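Local structure of DyP-type peroxidase (Thermobifida cellulosilytica, 4GS1) at residues Asp139-Pro142 with Arg143-Gly146; Pro217-Thr220 with Arg221-Ala225; Arg248-Leu251 with Asp252-Arg255; Gln344-Pro347 with Ala348-Phe351; Pro353-Arg356 with Ser357-Glu360. The protein probably catalyses the hydrogen-peroxide-dependent oxidation of dyes and other reducing substrates at a bound heme, as a member of the dye-decolorising peroxidase family. All coordinates share one frame; numbering follows the deposited sequence. Where two conformers were deposited one is given.

Interaction 1: Asp139-Pro142 with Arg143-Gly146; sequences DLRP and RWCG
Arg-141 and Trp-144 meet flank to flank across a single turn of 3-10 type, two overlapping type I beta turns in the loop between helix 113-118 and strand 149-155 of the ferredoxin-like N-terminal half. The two side chains point the same way, with the guanidinium and indole planes only 18° apart. The aliphatic part of the arginine does most of the touching: CB sits over one indole face toward its rim, and Arg-141 CD is 4.0 Å from Trp-144 CE3. Below them the backbone closes the turns, Trp-144 N donating to Arg-141 O (2.9 Å) and Cys-145 N to Pro-142 O (3.1 Å). The sulfur of Cys-145 turns back on Leu-140, with SG 3.8 Å from Leu-140 CB. Further out, Asp-139 steers the arginine head: the carboxylate lies at the guanidinium edge, in its plane, and Arg-141 NH1 donates to the backbone Asp-139 O at 2.9 Å. With an alanine in place of Arg-141, the indole face would probably lose the aliphatic chain packed on it and the Asp-139 carboxylate its charged mate. Trp-144 also makes a cation-pi contact with Arg-246. Backbone hydrogen bonds from Asp-139, Arg-141 and Gly-146 to His-371, Glu-372 and Ser-374 lay the loop along strand 369-379 of the C-terminal half. The arginine chain bends at CB-CG (chi2 70°), which carries its head back to Asp-139, where Arg-141 NH1 completes a weak, salt-bridging hydrogen bond of 3.2 Å to Asp-139 OD2.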
# COMPACT_ATOMS: atom_id res chain seq x y z
N ASP B 139 -15.85 -14.31 10.82
CA ASP B 139 -14.94 -15.31 10.24
C ASP B 139 -13.52 -14.92 10.63
O ASP B 139 -12.64 -14.78 9.78
CB ASP B 139 -15.09 -15.34 8.72
CG ASP B 139 -14.45 -16.57 8.08
OD1 ASP B 139 -14.27 -17.59 8.78
OD2 ASP B 139 -14.14 -16.50 6.88
N LEU B 140 -13.30 -14.76 11.94
CA LEU B 140 -12.08 -14.17 12.45
C LEU B 140 -10.86 -15.11 12.48
O LEU B 140 -10.98 -16.29 12.84
CB LEU B 140 -12.32 -13.61 13.86
CG LEU B 140 -13.40 -12.53 13.94
CD1 LEU B 140 -13.67 -12.16 15.40
CD2 LEU B 140 -12.97 -11.29 13.19
N ARG B 141 -9.71 -14.56 12.11
CA ARG B 141 -8.42 -15.24 12.30
C ARG B 141 -7.87 -14.76 13.63
O ARG B 141 -7.64 -13.56 13.80
CB ARG B 141 -7.42 -14.83 11.21
CG ARG B 141 -7.56 -15.54 9.86
CD ARG B 141 -8.81 -15.14 9.12
NE ARG B 141 -8.78 -15.60 7.73
CZ ARG B 141 -9.85 -16.05 7.08
NH1 ARG B 141 -11.03 -16.10 7.70
NH2 ARG B 141 -9.75 -16.45 5.82
N PRO B 142 -7.62 -15.68 14.58
CA PRO B 142 -7.19 -15.27 15.93
C PRO B 142 -5.96 -14.36 15.98
O PRO B 142 -5.91 -13.45 16.81
CB PRO B 142 -6.89 -16.61 16.61
CG PRO B 142 -7.81 -17.58 15.94
CD PRO B 142 -7.84 -17.14 14.50
N ARG B 143 -4.99 -14.60 15.10
CA ARG B 143 -3.76 -13.82 15.12
C ARG B 143 -3.93 -12.44 14.49
O ARG B 143 -3.02 -11.61 14.55
CB ARG B 143 -2.61 -14.59 14.47
CG ARG B 143 -2.19 -15.83 15.27
CD ARG B 143 -1.96 -15.52 16.76
NE ARG B 143 -0.79 -14.66 17.00
CZ ARG B 143 -0.20 -14.52 18.19
NH1 ARG B 143 -0.65 -15.19 19.24
NH2 ARG B 143 0.86 -13.73 18.31
N TRP B 144 -5.09 -12.20 13.88
CA TRP B 144 -5.44 -10.89 13.34
C TRP B 144 -6.42 -10.18 14.28
O TRP B 144 -7.05 -9.20 13.89
CB TRP B 144 -6.11 -11.03 11.97
CG TRP B 144 -5.22 -11.39 10.84
CD1 TRP B 144 -3.87 -11.52 10.86
CD2 TRP B 144 -5.64 -11.66 9.50
NE1 TRP B 144 -3.41 -11.86 9.59
CE2 TRP B 144 -4.49 -11.95 8.75
CE3 TRP B 144 -6.89 -11.69 8.86
CZ2 TRP B 144 -4.55 -12.27 7.38
CZ3 TRP B 144 -6.94 -12.00 7.51
CH2 TRP B 144 -5.78 -12.29 6.78
N CYS B 145 -6.54 -10.68 15.51
CA CYS B 145 -7.44 -10.07 16.48
C CYS B 145 -6.73 -9.64 17.75
O CYS B 145 -5.73 -10.24 18.14
CB CYS B 145 -8.56 -11.04 16.87
SG CYS B 145 -9.65 -11.48 15.51
N GLY B 146 -7.26 -8.61 18.39
CA GLY B 146 -6.76 -8.22 19.70
C GLY B 146 -5.38 -7.57 19.73
O GLY B 146 -4.92 -6.99 18.75

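Interaction 2: Pro217-Thr220 with Arg221-Ala225; sequences PLFT and RTVTA
Thr-222 and Leu-218 are joined twice in the short helix 217-223. The threonine holds its hydroxyl anti to its own carbonyl carbon (chi1 -63°), which folds OG1 back along the helix to donate to Leu-218 O at 2.7 Å. Thr-222 N reaches the same oxygen, Leu-218 O, at 2.9 Å from the other face of its carbonyl plane. Thr-224 repeats the grip one step beyond the helix: its OG1 donates to Thr-220 O at 2.7 Å, and Thr-224 N also donates to that oxygen, again from the opposite face. A valine in place of Thr-222 would probably cost Leu-218 O its hydroxyl donor and leave a methyl group pressed against that carbonyl. Arg-221 bends at chi3 (-61°) and lays one guanidinium face over the Leu-218 backbone; NH2 comes 3.6 Å from Leu-218 CD1, the two side chains crossing at about a right angle. On the inner side, Phe-219 CE2 touches Val-223 CG1 at 4.1 Å, and both residues rest on Val-318. These threonine-to-backbone bonds, each from a hydroxyl to the carbonyl four residues back, lie at the C-terminal end of a short helix packed on strand 318-328 of the C-terminal ferredoxin-like sheet.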
# COMPACT_ATOMS: atom_id res chain seq x y z
N PRO B 217 -20.57 20.12 18.32
CA PRO B 217 -20.41 19.43 19.60
C PRO B 217 -20.88 17.98 19.51
O PRO B 217 -20.50 17.17 20.37
CB PRO B 217 -21.33 20.23 20.53
CG PRO B 217 -21.34 21.61 19.95
CD PRO B 217 -21.29 21.40 18.46
N LEU B 218 -21.68 17.64 18.51
CA LEU B 218 -22.14 16.26 18.35
C LEU B 218 -20.96 15.31 18.10
O LEU B 218 -20.96 14.17 18.57
CB LEU B 218 -23.18 16.12 17.23
CG LEU B 218 -23.69 14.69 16.98
CD1 LEU B 218 -24.40 14.16 18.22
CD2 LEU B 218 -24.59 14.59 15.76
N PHE B 219 -19.95 15.79 17.37
CA PHE B 219 -18.77 14.97 17.11
C PHE B 219 -18.11 14.62 18.44
O PHE B 219 -17.83 13.46 18.73
CB PHE B 219 -17.78 15.72 16.21
CG PHE B 219 -16.60 14.89 15.76
CD1 PHE B 219 -16.57 14.32 14.50
CD2 PHE B 219 -15.51 14.69 16.61
CE1 PHE B 219 -15.50 13.57 14.08
CE2 PHE B 219 -14.43 13.93 16.19
CZ PHE B 219 -14.42 13.36 14.93
N THR B 220 -17.89 15.65 19.25
CA THR B 220 -17.24 15.48 20.55
C THR B 220 -18.03 14.52 21.45
O THR B 220 -17.44 13.62 22.07
CB THR B 220 -17.04 16.85 21.23
OG1 THR B 220 -16.09 17.60 20.45
CG2 THR B 220 -16.50 16.68 22.63
N ARG B 221 -19.35 14.70 21.51
CA ARG B 221 -20.21 13.84 22.32
C ARG B 221 -20.15 12.40 21.84
O ARG B 221 -20.24 11.46 22.63
CB ARG B 221 -21.67 14.30 22.29
CG ARG B 221 -21.96 15.57 23.07
CD ARG B 221 -23.43 15.65 23.50
NE ARG B 221 -24.37 15.66 22.38
CZ ARG B 221 -24.58 16.71 21.58
NH1 ARG B 221 -23.91 17.84 21.77
NH2 ARG B 221 -25.46 16.62 20.60
N THR B 222 -20.00 12.23 20.53
CA THR B 222 -20.02 10.89 19.95
C THR B 222 -18.75 10.10 20.27
O THR B 222 -18.84 8.90 20.54
CB THR B 222 -20.22 10.98 18.43
OG1 THR B 222 -21.51 11.56 18.16
CG2 THR B 222 -20.17 9.61 17.79
N VAL B 223 -17.59 10.75 20.27
CA VAL B 223 -16.32 10.01 20.42
C VAL B 223 -15.75 9.97 21.83
O VAL B 223 -14.88 9.15 22.12
CB VAL B 223 -15.21 10.52 19.47
CG1 VAL B 223 -15.67 10.46 18.02
CG2 VAL B 223 -14.77 11.93 19.85
N THR B 224 -16.21 10.86 22.70
CA THR B 224 -15.54 11.05 23.99
C THR B 224 -16.16 10.26 25.14
O THR B 224 -17.37 10.31 25.37
CB THR B 224 -15.55 12.54 24.39
OG1 THR B 224 -15.05 13.32 23.30
CG2 THR B 224 -14.69 12.77 25.61
N ALA B 225 -15.32 9.53 25.89
CA ALA B 225 -15.80 8.80 27.05
C ALA B 225 -16.21 9.76 28.17
O ALA B 225 -15.42 10.59 28.59
CB ALA B 225 -14.73 7.84 27.56

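Interaction 3: Arg248-Leu251 with Asp252-Arg255; sequences RMLL and DEWR
Leu-251 O lies beneath the middle of the Arg-255 guanidinium, 3.5 Å from its plane, while the backbone N of the same arginine donates to that oxygen at 2.9 Å. The arginine is bent at chi3 (-57°), which folds the head back over the first turn of helix 251-256 and brings NH2 to 3.6 Å from Leu-251 CB. Its NH1 also faces Asp-252 OD2 in a long salt bridge of 3.9 Å. This is the strand-to-helix junction after strand 240-249 of the C-terminal ferredoxin-like sheet: Leu-250, at the N-cap position, is the centre of an inverse gamma turn, and its carbonyl oxygen takes Trp-254 N at 3.0 Å. Leu-250 CB packs on Glu-253 CG at 4.1 Å. Inward, Trp-254 holds its ring anti to the backbone N and leads it away from the turn, where NE1 bonds to Met-203 O and the ring meets Tyr-368 edge-to-face; Met-249, on the strand, touches the heme. Leu-251 and Arg-255 also pack on Asp-166 and Ala-170 of the second subunit. Since a guanidinium over a carbonyl offers positive charge but no N-H aimed at the oxygen, the attraction is likely to be electrostatic, added to the ordinary helical bond of Arg-255 N.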
# COMPACT_ATOMS: atom_id res chain seq x y z
N ARG B 248 -13.11 -8.11 4.63
CA ARG B 248 -12.87 -8.47 3.24
C ARG B 248 -14.13 -8.25 2.42
O ARG B 248 -15.23 -8.61 2.86
CB ARG B 248 -12.42 -9.94 3.13
CG ARG B 248 -12.09 -10.37 1.69
CD ARG B 248 -11.35 -11.72 1.65
NE ARG B 248 -12.12 -12.83 2.23
CZ ARG B 248 -13.00 -13.58 1.56
NH1 ARG B 248 -13.24 -13.35 0.27
NH2 ARG B 248 -13.64 -14.56 2.18
N MET B 249 -13.97 -7.65 1.25
CA MET B 249 -15.08 -7.47 0.31
C MET B 249 -15.09 -8.57 -0.73
O MET B 249 -14.06 -8.89 -1.33
CB MET B 249 -14.95 -6.12 -0.39
CG MET B 249 -15.31 -4.91 0.48
SD MET B 249 -14.74 -3.40 -0.33
CE MET B 249 -15.69 -2.16 0.55
N LEU B 250 -16.27 -9.17 -0.94
CA LEU B 250 -16.40 -10.22 -1.93
C LEU B 250 -16.67 -9.54 -3.26
O LEU B 250 -17.80 -9.48 -3.73
CB LEU B 250 -17.54 -11.19 -1.56
CG LEU B 250 -17.21 -12.31 -0.56
CD1 LEU B 250 -16.63 -11.79 0.73
CD2 LEU B 250 -18.43 -13.18 -0.25
N LEU B 251 -15.61 -9.00 -3.85
CA LEU B 251 -15.73 -8.14 -5.02
C LEU B 251 -16.16 -8.88 -6.29
O LEU B 251 -16.79 -8.29 -7.16
CB LEU B 251 -14.43 -7.35 -5.26
CG LEU B 251 -14.10 -6.26 -4.22
CD1 LEU B 251 -12.75 -5.61 -4.53
CD2 LEU B 251 -15.20 -5.21 -4.18
N ASP B 252 -15.81 -10.16 -6.38
CA ASP B 252 -16.23 -11.00 -7.50
C ASP B 252 -17.76 -11.13 -7.50
O ASP B 252 -18.41 -10.96 -8.53
CB ASP B 252 -15.58 -12.38 -7.38
CG ASP B 252 -15.53 -13.12 -8.69
OD1 ASP B 252 -16.51 -13.83 -9.01
OD2 ASP B 252 -14.50 -13.02 -9.39
N GLU B 253 -18.32 -11.42 -6.33
CA GLU B 253 -19.77 -11.50 -6.19
C GLU B 253 -20.44 -10.14 -6.40
O GLU B 253 -21.50 -10.05 -7.03
CB GLU B 253 -20.14 -12.03 -4.80
CG GLU B 253 -19.52 -13.39 -4.46
CD GLU B 253 -20.23 -14.53 -5.13
OE1 GLU B 253 -20.04 -15.69 -4.70
OE2 GLU B 253 -20.97 -14.26 -6.10
N TRP B 254 -19.83 -9.10 -5.85
CA TRP B 254 -20.35 -7.74 -5.94
C TRP B 254 -20.46 -7.29 -7.39
O TRP B 254 -21.46 -6.68 -7.78
CB TRP B 254 -19.42 -6.81 -5.16
CG TRP B 254 -19.84 -5.37 -5.12
CD1 TRP B 254 -19.23 -4.31 -5.73
CD2 TRP B 254 -20.96 -4.84 -4.40
NE1 TRP B 254 -19.90 -3.14 -5.43
CE2 TRP B 254 -20.98 -3.45 -4.62
CE3 TRP B 254 -21.96 -5.40 -3.60
CZ2 TRP B 254 -21.95 -2.61 -4.07
CZ3 TRP B 254 -22.92 -4.57 -3.04
CH2 TRP B 254 -22.90 -3.19 -3.28
N ARG B 255 -19.44 -7.59 -8.19
CA ARG B 255 -19.46 -7.19 -9.60
C ARG B 255 -20.58 -7.83 -10.43
O ARG B 255 -20.97 -7.30 -11.47
CB ARG B 255 -18.09 -7.41 -10.27
CG ARG B 255 -17.09 -6.30 -9.98
CD ARG B 255 -15.81 -6.48 -10.80
NE ARG B 255 -15.19 -7.78 -10.55
CZ ARG B 255 -14.27 -8.00 -9.62
NH1 ARG B 255 -13.76 -9.22 -9.47
NH2 ARG B 255 -13.85 -7.01 -8.84

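Interaction 4: Gln344-Pro347 with Ala348-Phe351; sequences QGNP and ATGF. With HEM (protoporphyrin IX containing Fe), chain F.
The loop leading from strand 334-344 of the C-terminal ferredoxin-like sheet into helix 351-360 beside the heme is folded by an Asx turn and two overlapping type I beta turns. Asn-346 makes the first: OD1 accepts from Ala-348 N at 3.0 Å, the donor standing well above the amide plane. The same residue's backbone oxygen, Asn-346 O, takes Thr-349 N at 2.9 Å, and Gly-350 N then bonds to Pro-347 O at 3.1 Å. A water bridges Asn-346 O, to which it donates, and Thr-349 OG1 (2.9 Å). Across the loop, Gln-344 reaches the start of the helix. Its CG stands between the backbone N and carbonyl carbon (chi1 61°), and the chain bends at chi2, bringing OE1 to Phe-351 N at 2.9 Å with an N-H...O angle of 152°. Gly-350 passes close under this amide, where a beta-carbon would collide with Gln-344 OE1. The other end of the amide, NE2, bonds to Tyr-241 O on strand 240-249. Phe-351, its ring almost perpendicular to that amide, carries CD1 to 3.4 Å from heme CBC, the end of a vinyl group. A neutral amide thus serves both strand and helix: accepting at OE1 and donating at NE2, it ties the buried first N-H of the helix to the sheet and probably fixes the backbone that carries the heme-touching ring.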
# COMPACT_ATOMS: atom_id res chain seq x y z
N GLN B 344 -15.78 5.92 19.37
CA GLN B 344 -16.97 6.20 20.19
C GLN B 344 -16.58 6.31 21.65
O GLN B 344 -15.54 5.79 22.06
CB GLN B 344 -18.02 5.10 20.02
CG GLN B 344 -17.55 3.70 20.46
CD GLN B 344 -17.17 2.83 19.27
OE1 GLN B 344 -18.05 2.36 18.55
NE2 GLN B 344 -15.88 2.65 19.04
N GLY B 345 -17.42 6.97 22.44
CA GLY B 345 -17.16 7.09 23.87
C GLY B 345 -17.39 5.79 24.62
O GLY B 345 -16.87 5.60 25.73
N ASN B 346 -18.17 4.90 24.02
CA ASN B 346 -18.55 3.64 24.66
C ASN B 346 -19.04 2.66 23.60
O ASN B 346 -20.08 2.89 22.98
CB ASN B 346 -19.68 3.92 25.67
CG ASN B 346 -20.20 2.67 26.34
OD1 ASN B 346 -19.66 1.57 26.18
ND2 ASN B 346 -21.27 2.84 27.13
N PRO B 347 -18.28 1.56 23.38
CA PRO B 347 -18.72 0.62 22.34
C PRO B 347 -20.13 0.08 22.57
O PRO B 347 -20.83 -0.27 21.62
CB PRO B 347 -17.68 -0.51 22.44
CG PRO B 347 -16.44 0.19 22.95
CD PRO B 347 -16.99 1.17 23.97
N ALA B 348 -20.57 0.03 23.83
CA ALA B 348 -21.91 -0.46 24.12
C ALA B 348 -23.02 0.43 23.57
O ALA B 348 -24.16 -0.01 23.41
CB ALA B 348 -22.09 -0.67 25.62
N THR B 349 -22.69 1.70 23.30
CA THR B 349 -23.64 2.62 22.66
C THR B 349 -23.11 3.16 21.33
O THR B 349 -23.45 4.26 20.90
CB THR B 349 -24.05 3.78 23.60
OG1 THR B 349 -22.90 4.56 23.95
CG2 THR B 349 -24.66 3.21 24.87
N GLY B 350 -22.28 2.35 20.68
CA GLY B 350 -21.72 2.68 19.38
C GLY B 350 -21.69 1.44 18.50
O GLY B 350 -22.74 0.94 18.09
N PHE B 351 -20.49 0.92 18.23
CA PHE B 351 -20.32 -0.23 17.36
C PHE B 351 -21.18 -1.44 17.72
O PHE B 351 -21.80 -2.04 16.84
CB PHE B 351 -18.84 -0.65 17.34
CG PHE B 351 -18.59 -1.94 16.61
CD1 PHE B 351 -18.38 -1.94 15.23
CD2 PHE B 351 -18.52 -3.15 17.29
CE1 PHE B 351 -18.16 -3.12 14.55
CE2 PHE B 351 -18.29 -4.34 16.60
CZ PHE B 351 -18.10 -4.32 15.23
CHA HEM F . -23.25 3.88 6.48
CHB HEM F . -20.48 1.01 3.73
CHC HEM F . -19.54 -1.83 7.55
CHD HEM F . -21.96 1.25 10.41
C1A HEM F . -22.60 3.32 5.41
C2A HEM F . -22.68 3.82 4.06
C3A HEM F . -21.91 3.03 3.30
C4A HEM F . -21.33 2.01 4.15
CMA HEM F . -21.67 3.15 1.78
CAA HEM F . -23.51 5.05 3.62
CBA HEM F . -22.68 6.35 3.62
CGA HEM F . -22.34 6.82 5.01
O1A HEM F . -23.24 7.38 5.70
O2A HEM F . -21.16 6.65 5.43
C1B HEM F . -20.01 -0.01 4.51
C2B HEM F . -19.22 -1.13 4.04
C3B HEM F . -18.96 -1.93 5.09
C4B HEM F . -19.57 -1.33 6.26
CMB HEM F . -18.82 -1.31 2.55
CAB HEM F . -18.14 -3.24 5.14
CBB HEM F . -17.19 -3.55 4.23
C1C HEM F . -20.11 -1.24 8.66
C2C HEM F . -20.08 -1.75 10.02
C3C HEM F . -20.74 -0.89 10.82
C4C HEM F . -21.23 0.18 9.97
CMC HEM F . -19.36 -3.05 10.44
CAC HEM F . -21.03 -0.91 12.34
CBC HEM F . -21.02 -2.01 13.10
C1D HEM F . -22.50 2.23 9.62
C2D HEM F . -23.24 3.36 10.13
C3D HEM F . -23.65 4.17 8.91
C4D HEM F . -23.10 3.46 7.78
CMD HEM F . -23.58 3.70 11.60
CAD HEM F . -24.47 5.47 8.91
CBD HEM F . -25.96 5.15 9.04
CGD HEM F . -26.71 6.46 9.08
O1D HEM F . -27.19 6.91 8.00
O2D HEM F . -26.82 7.06 10.18
NA HEM F . -21.77 2.22 5.45
NB HEM F . -20.21 -0.17 5.88
NC HEM F . -20.84 -0.06 8.65
ND HEM F . -22.43 2.33 8.23
FE HEM F . -21.41 1.03 7.04
O HOH W 1 -20.62 5.95 22.81

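Interaction 5: Pro353-Arg356 with Ser357-Glu360; sequences PVQR and SLVE. With HEM (protoporphyrin IX containing Fe), chain F.
Residues 353-360 form regular alpha helix, four successive i to i-4 bonds running from Ser-357 N to Pro-353 O through to Glu-360 N to Arg-356 O (2.8 Å). One side of this helix, 351-360, is a wall of the heme pocket. Val-354 and Leu-358, a turn apart, face the same pyrrole edge: Val-354 CG1 lies 3.7 Å from vinyl carbon CAC of the heme, and Leu-358 CD1 is 3.8 Å from ring carbon C3C. Gln-355 starts with CG anti to the backbone N (chi1 174°) and bends at chi2, which brings its amide back alongside the helix; OE1 meets the heme vinyl end CBC and methyl CMC, both at 3.6 Å, while NE2 touches Val-359 CG2 at 3.7 Å. These are van der Waals contacts that line one side of the vinyl and methyl groups. Behind them, Leu-358 also packs on His-303 and Leu-306 of helix 303-307, and the hydroxyl of Ser-357 bonds to Asn-312. The far side of the helix is exposed and charged. There Arg-356 and Glu-360 run side by side, their guanidinium and carboxylate planes 54° apart, and Glu-360 OE2 sits at the guanidinium edge, 3.8 Å from Arg-356 NE, a long salt bridge.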
# COMPACT_ATOMS: atom_id res chain seq x y z
N PRO B 353 -24.16 -2.28 19.44
CA PRO B 353 -25.56 -2.47 19.05
C PRO B 353 -25.81 -2.40 17.55
O PRO B 353 -26.69 -3.10 17.05
CB PRO B 353 -26.29 -1.31 19.76
CG PRO B 353 -25.22 -0.34 20.16
CD PRO B 353 -23.99 -1.15 20.37
N VAL B 354 -25.07 -1.55 16.85
CA VAL B 354 -25.24 -1.45 15.40
C VAL B 354 -24.83 -2.75 14.72
O VAL B 354 -25.56 -3.25 13.86
CB VAL B 354 -24.46 -0.24 14.83
CG1 VAL B 354 -24.54 -0.23 13.30
CG2 VAL B 354 -25.02 1.06 15.42
N GLN B 355 -23.69 -3.31 15.12
CA GLN B 355 -23.25 -4.58 14.54
C GLN B 355 -24.26 -5.68 14.85
O GLN B 355 -24.56 -6.52 14.00
CB GLN B 355 -21.84 -4.95 15.03
CG GLN B 355 -21.35 -6.36 14.58
CD GLN B 355 -21.01 -6.46 13.10
OE1 GLN B 355 -21.20 -5.51 12.33
NE2 GLN B 355 -20.51 -7.63 12.69
N ARG B 356 -24.80 -5.68 16.07
CA ARG B 356 -25.88 -6.62 16.41
C ARG B 356 -27.05 -6.51 15.45
O ARG B 356 -27.59 -7.53 15.00
CB ARG B 356 -26.37 -6.39 17.85
CG ARG B 356 -25.43 -6.91 18.91
CD ARG B 356 -26.20 -7.41 20.12
NE ARG B 356 -25.61 -8.64 20.64
CZ ARG B 356 -24.75 -8.68 21.65
NH1 ARG B 356 -24.38 -7.56 22.26
NH2 ARG B 356 -24.26 -9.85 22.05
N SER B 357 -27.46 -5.28 15.12
CA SER B 357 -28.55 -5.09 14.17
C SER B 357 -28.19 -5.60 12.77
O SER B 357 -29.00 -6.26 12.11
CB SER B 357 -28.98 -3.62 14.09
OG SER B 357 -29.56 -3.19 15.31
N LEU B 358 -26.97 -5.32 12.31
CA LEU B 358 -26.60 -5.75 10.96
C LEU B 358 -26.63 -7.27 10.86
O LEU B 358 -27.09 -7.84 9.87
CB LEU B 358 -25.22 -5.22 10.57
CG LEU B 358 -25.03 -3.71 10.63
CD1 LEU B 358 -23.59 -3.35 10.22
CD2 LEU B 358 -26.06 -2.97 9.76
N VAL B 359 -26.16 -7.93 11.91
CA VAL B 359 -26.12 -9.38 11.92
C VAL B 359 -27.50 -9.98 12.10
O VAL B 359 -27.93 -10.82 11.31
CB VAL B 359 -25.17 -9.89 13.05
CG1 VAL B 359 -25.23 -11.41 13.15
CG2 VAL B 359 -23.75 -9.43 12.79
N GLU B 360 -28.22 -9.53 13.13
CA GLU B 360 -29.49 -10.16 13.49
C GLU B 360 -30.67 -9.79 12.60
O GLU B 360 -31.65 -10.54 12.51
CB GLU B 360 -29.83 -9.87 14.96
CG GLU B 360 -28.80 -10.44 15.93
CD GLU B 360 -28.99 -9.96 17.36
OE1 GLU B 360 -30.02 -9.31 17.64
OE2 GLU B 360 -28.10 -10.22 18.20
CHA HEM F . -23.25 3.88 6.48
CHB HEM F . -20.48 1.01 3.73
CHC HEM F . -19.54 -1.83 7.55
CHD HEM F . -21.96 1.25 10.41
C1A HEM F . -22.60 3.32 5.41
C2A HEM F . -22.68 3.82 4.06
C3A HEM F . -21.91 3.03 3.30
C4A HEM F . -21.33 2.01 4.15
CMA HEM F . -21.67 3.15 1.78
CAA HEM F . -23.51 5.05 3.62
CBA HEM F . -22.68 6.35 3.62
CGA HEM F . -22.34 6.82 5.01
O1A HEM F . -23.24 7.38 5.70
O2A HEM F . -21.16 6.65 5.43
C1B HEM F . -20.01 -0.01 4.51
C2B HEM F . -19.22 -1.13 4.04
C3B HEM F . -18.96 -1.93 5.09
C4B HEM F . -19.57 -1.33 6.26
CMB HEM F . -18.82 -1.31 2.55
CAB HEM F . -18.14 -3.24 5.14
CBB HEM F . -17.19 -3.55 4.23
C1C HEM F . -20.11 -1.24 8.66
C2C HEM F . -20.08 -1.75 10.02
C3C HEM F . -20.74 -0.89 10.82
C4C HEM F . -21.23 0.18 9.97
CMC HEM F . -19.36 -3.05 10.44
CAC HEM F . -21.03 -0.91 12.34
CBC HEM F . -21.02 -2.01 13.10
C1D HEM F . -22.50 2.23 9.62
C2D HEM F . -23.24 3.36 10.13
C3D HEM F . -23.65 4.17 8.91
C4D HEM F . -23.10 3.46 7.78
CMD HEM F . -23.58 3.70 11.60
CAD HEM F . -24.47 5.47 8.91
CBD HEM F . -25.96 5.15 9.04
CGD HEM F . -26.71 6.46 9.08
O1D HEM F . -27.19 6.91 8.00
O2D HEM F . -26.82 7.06 10.18
NA HEM F . -21.77 2.22 5.45
NB HEM F . -20.21 -0.17 5.88
NC HEM F . -20.84 -0.06 8.65
ND HEM F . -22.43 2.33 8.23
FE HEM F . -21.41 1.03 7.04

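Interactions 4 and 5 are consecutive along the chain and both reach the heme: Pro-353 CD of the helix packs on Ala-348 O of the loop before it. Interaction 2 touches interaction 4, where Thr-222 O and Gly-345 N, 3.1 Å apart, probably share a hydrogen bond. Interactions 2 to 5 are partly buried and belong to the C-terminal half, whereas interaction 1 is a surface turn of the N-terminal half, where the aliphatic part of an arginine packs on an indole. Interactions 1 and 3 do not touch, yet both border strand 369-379. Hydroxyls supplement the helix in interaction 2, amides shape the loop in interaction 4, and in interaction 5 valine, leucine and a glutamine oxygen meet the heme by van der Waals contact.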